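Local coordinates for protein DltD (Streptococcus thermophilus LMG 18311, PDB 7DXM), which probably acts as an O-acyltransferase in the final steps of lipoteichoic acid D-alanylation, a part of cell wall biogenesis, at residues S139-L147 and Q158-Q166. Sequence-based numbering, arbitrary orientation.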
loop_
_atom_site.group_PDB
_atom_site.type_symbol
_atom_site.label_atom_id
_atom_site.label_comp_id
_atom_site.label_asym_id
_atom_site.label_seq_id
_atom_site.Cartn_x
_atom_site.Cartn_y
_atom_site.Cartn_z
ATOM N N SER A 139 -12.118 13.020 -10.334
ATOM C CA SER A 139 -12.952 12.102 -11.089
ATOM C C SER A 139 -12.424 11.940 -12.505
ATOM O O SER A 139 -12.258 10.812 -12.981
ATOM C CB SER A 139 -14.390 12.594 -11.115
ATOM O OG SER A 139 -14.440 13.909 -11.621
ATOM N N GLN A 140 -12.184 13.052 -13.204
ATOM C CA GLN A 140 -11.728 13.004 -14.592
ATOM C C GLN A 140 -10.464 12.174 -14.740
ATOM O O GLN A 140 -10.380 11.306 -15.619
ATOM C CB GLN A 140 -11.456 14.416 -15.104
ATOM C CG GLN A 140 -12.594 15.118 -15.754
ATOM C CD GLN A 140 -12.209 16.543 -16.047
ATOM O OE1 GLN A 140 -12.723 17.481 -15.415
ATOM N NE2 GLN A 140 -11.253 16.720 -16.973
ATOM N N TYR A 141 -9.448 12.467 -13.918
ATOM C CA TYR A 141 -8.190 11.733 -14.012
ATOM C C TYR A 141 -8.387 10.251 -13.691
ATOM O O TYR A 141 -7.773 9.377 -14.323
ATOM C CB TYR A 141 -7.157 12.359 -13.080
ATOM C CG TYR A 141 -5.879 11.576 -12.998
ATOM C CD1 TYR A 141 -4.873 11.772 -13.926
ATOM C CD2 TYR A 141 -5.680 10.638 -11.999
ATOM C CE1 TYR A 141 -3.696 11.078 -13.865
ATOM C CE2 TYR A 141 -4.507 9.911 -11.929
ATOM C CZ TYR A 141 -3.508 10.135 -12.870
ATOM O OH TYR A 141 -2.319 9.411 -12.809
ATOM N N ALA A 142 -9.226 9.939 -12.702
ATOM C CA ALA A 142 -9.477 8.536 -12.400
ATOM C C ALA A 142 -10.009 7.829 -13.627
ATOM O O ALA A 142 -9.471 6.795 -14.050
ATOM C CB ALA A 142 -10.457 8.402 -11.235
ATOM N N ALA A 143 -11.059 8.394 -14.219
ATOM C CA ALA A 143 -11.677 7.768 -15.378
ATOM C C ALA A 143 -10.673 7.636 -16.517
ATOM O O ALA A 143 -10.614 6.605 -17.203
ATOM C CB ALA A 143 -12.901 8.576 -15.800
ATOM N N LYS A 144 -9.865 8.669 -16.721
ATOM C CA LYS A 144 -8.860 8.610 -17.764
ATOM C C LYS A 144 -7.954 7.408 -17.559
ATOM O O LYS A 144 -7.741 6.604 -18.475
ATOM C CB LYS A 144 -8.070 9.917 -17.775
ATOM C CG LYS A 144 -6.839 9.917 -18.664
ATOM C CD LYS A 144 -6.199 11.303 -18.717
ATOM C CE LYS A 144 -5.074 11.427 -17.693
ATOM N NZ LYS A 144 -4.100 12.535 -17.968
ATOM N N ARG A 145 -7.453 7.239 -16.336
ATOM C CA ARG A 145 -6.530 6.143 -16.062
ATOM C C ARG A 145 -7.215 4.781 -16.216
ATOM O O ARG A 145 -6.627 3.842 -16.759
ATOM C CB ARG A 145 -5.943 6.313 -14.661
ATOM C CG ARG A 145 -4.895 7.411 -14.543
ATOM C CD ARG A 145 -3.595 6.996 -15.179
ATOM N NE ARG A 145 -2.996 5.884 -14.472
ATOM C CZ ARG A 145 -2.351 4.906 -15.080
ATOM N NH1 ARG A 145 -2.255 4.951 -16.398
ATOM N NH2 ARG A 145 -1.812 3.899 -14.382
ATOM N N ILE A 146 -8.455 4.649 -15.744
ATOM C CA ILE A 146 -9.153 3.370 -15.882
ATOM C C ILE A 146 -9.293 2.996 -17.352
ATOM O O ILE A 146 -8.949 1.877 -17.761
ATOM C CB ILE A 146 -10.526 3.415 -15.189
ATOM C CG1 ILE A 146 -10.379 3.222 -13.691
ATOM C CG2 ILE A 146 -11.437 2.356 -15.762
ATOM C CD1 ILE A 146 -11.536 3.754 -12.963
ATOM N N LEU A 147 -9.801 3.927 -18.172
ATOM C CA LEU A 147 -9.882 3.647 -19.604
ATOM C C LEU A 147 -8.507 3.337 -20.190
ATOM O O LEU A 147 -8.406 2.533 -21.123
ATOM C CB LEU A 147 -10.560 4.798 -20.353
ATOM C CG LEU A 147 -12.067 4.899 -20.066
ATOM C CD1 LEU A 147 -12.715 6.214 -20.554
ATOM C CD2 LEU A 147 -12.781 3.703 -20.666
ATOM N N GLN A 158 -20.211 5.912 -19.753
ATOM C CA GLN A 158 -20.192 6.712 -18.535
ATOM C C GLN A 158 -18.775 7.100 -18.149
ATOM O O GLN A 158 -18.527 8.242 -17.756
ATOM C CB GLN A 158 -20.857 5.947 -17.400
ATOM C CG GLN A 158 -22.336 5.743 -17.596
ATOM C CD GLN A 158 -22.642 4.616 -18.539
ATOM O OE1 GLN A 158 -21.735 3.992 -19.105
ATOM N NE2 GLN A 158 -23.927 4.339 -18.721
ATOM N N LEU A 159 -17.838 6.159 -18.230
ATOM C CA LEU A 159 -16.453 6.490 -17.930
ATOM C C LEU A 159 -15.913 7.548 -18.873
ATOM O O LEU A 159 -15.087 8.372 -18.470
ATOM C CB LEU A 159 -15.589 5.247 -18.011
ATOM C CG LEU A 159 -15.427 4.564 -16.664
ATOM C CD1 LEU A 159 -14.859 3.176 -16.925
ATOM C CD2 LEU A 159 -14.556 5.399 -15.708
ATOM N N SER A 160 -16.364 7.547 -20.125
ATOM C CA SER A 160 -15.911 8.573 -21.060
ATOM C C SER A 160 -16.513 9.938 -20.713
ATOM O O SER A 160 -15.830 10.973 -20.807
ATOM C CB SER A 160 -16.254 8.142 -22.487
ATOM O OG SER A 160 -15.638 6.896 -22.780
ATOM N N LYS A 161 -17.782 9.946 -20.284
ATOM C CA LYS A 161 -18.418 11.183 -19.836
ATOM C C LYS A 161 -17.726 11.732 -18.593
ATOM O O LYS A 161 -17.469 12.936 -18.482
ATOM C CB LYS A 161 -19.895 10.944 -19.542
ATOM C CG LYS A 161 -20.813 11.041 -20.722
ATOM C CD LYS A 161 -22.260 11.010 -20.233
ATOM C CE LYS A 161 -23.260 11.026 -21.385
ATOM N NZ LYS A 161 -24.658 10.746 -20.928
ATOM N N VAL A 162 -17.425 10.861 -17.635
ATOM C CA VAL A 162 -16.704 11.306 -16.453
ATOM C C VAL A 162 -15.302 11.772 -16.827
ATOM O O VAL A 162 -14.796 12.757 -16.271
ATOM C CB VAL A 162 -16.693 10.188 -15.399
ATOM C CG1 VAL A 162 -15.901 10.603 -14.147
ATOM C CG2 VAL A 162 -18.131 9.837 -15.048
ATOM N N ALA A 163 -14.662 11.104 -17.791
ATOM C CA ALA A 163 -13.267 11.421 -18.080
ATOM C C ALA A 163 -13.134 12.715 -18.868
ATOM O O ALA A 163 -12.088 13.377 -18.800
ATOM C CB ALA A 163 -12.587 10.272 -18.823
ATOM N N LYS A 164 -14.183 13.101 -19.592
ATOM C CA LYS A 164 -14.224 14.387 -20.271
ATOM C C LYS A 164 -14.800 15.504 -19.399
ATOM O O LYS A 164 -14.864 16.646 -19.849
ATOM C CB LYS A 164 -15.022 14.256 -21.589
ATOM C CG LYS A 164 -14.154 13.737 -22.795
ATOM C CD LYS A 164 -14.522 14.388 -24.173
ATOM C CE LYS A 164 -13.442 14.156 -25.283
ATOM N NZ LYS A 164 -12.937 15.428 -25.951
ATOM N N GLY A 165 -15.218 15.208 -18.168
ATOM C CA GLY A 165 -15.739 16.211 -17.260
ATOM C C GLY A 165 -17.239 16.408 -17.288
ATOM O O GLY A 165 -17.751 17.238 -16.521
ATOM N N GLN A 166 -17.962 15.673 -18.127
ATOM C CA GLN A 166 -19.379 15.936 -18.336
ATOM C C GLN A 166 -20.213 15.315 -17.225
ATOM O O GLN A 166 -19.792 14.378 -16.539
ATOM C CB GLN A 166 -19.824 15.400 -19.697
ATOM C CG GLN A 166 -18.756 15.587 -20.792
ATOM C CD GLN A 166 -19.158 14.952 -22.114
ATOM O OE1 GLN A 166 -20.302 14.484 -22.268
ATOM N NE2 GLN A 166 -18.222 14.932 -23.079
#
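A chi1 of 178° at Val162 turns CG1 away from its own backbone N and towards Ser139 O, while a chi1 of -90° and an outstretched CB-CG-CD run at Gln140 lay its amide beside Gly165. The motif is a helical hairpin: helices 137-149 and 156-163 follow each other in sequence and pack roughly antiparallel, the axes of their contacting segments approaching to 7.9 Å with 136° between their directions. Between them the two alanines meet, Ala143 CB 3.5 Å from Ala163 CB, and Ala143 CB also lies against Leu159 O. Leu159 spreads its two methyls, CD2 reaching Ala143 CB (3.6 Å) and CD1 meeting Ile146 CG2, where the two side chains cross at about a right angle. Leu147 runs past Leu159 in the opposite sense, its CD1 resting near Leu159 CB and Ser160 OG; that hydroxyl is hydrogen-bonded to Lys156 O. Helix 123-131 covers a further side through Phe129 and Leu126, both touching Leu159, and Leu130 on Val162. In the SGNH-hydrolase-like fold suggested by the family, the pair sits peripherally, its centre about 24 Å from that of the chain. The second helix ends in a Schellman motif, evidenced by the positive phi of Gly165 and the bonds Gly165 N to Val162 O and Gln166 N to Lys161 O. Gln140 packs on this end: its CA makes a CA-H...O contact with Val162 O, its CG lies 3.3 Å from that same oxygen, and its CD comes 3.7 Å from Gly165 CA.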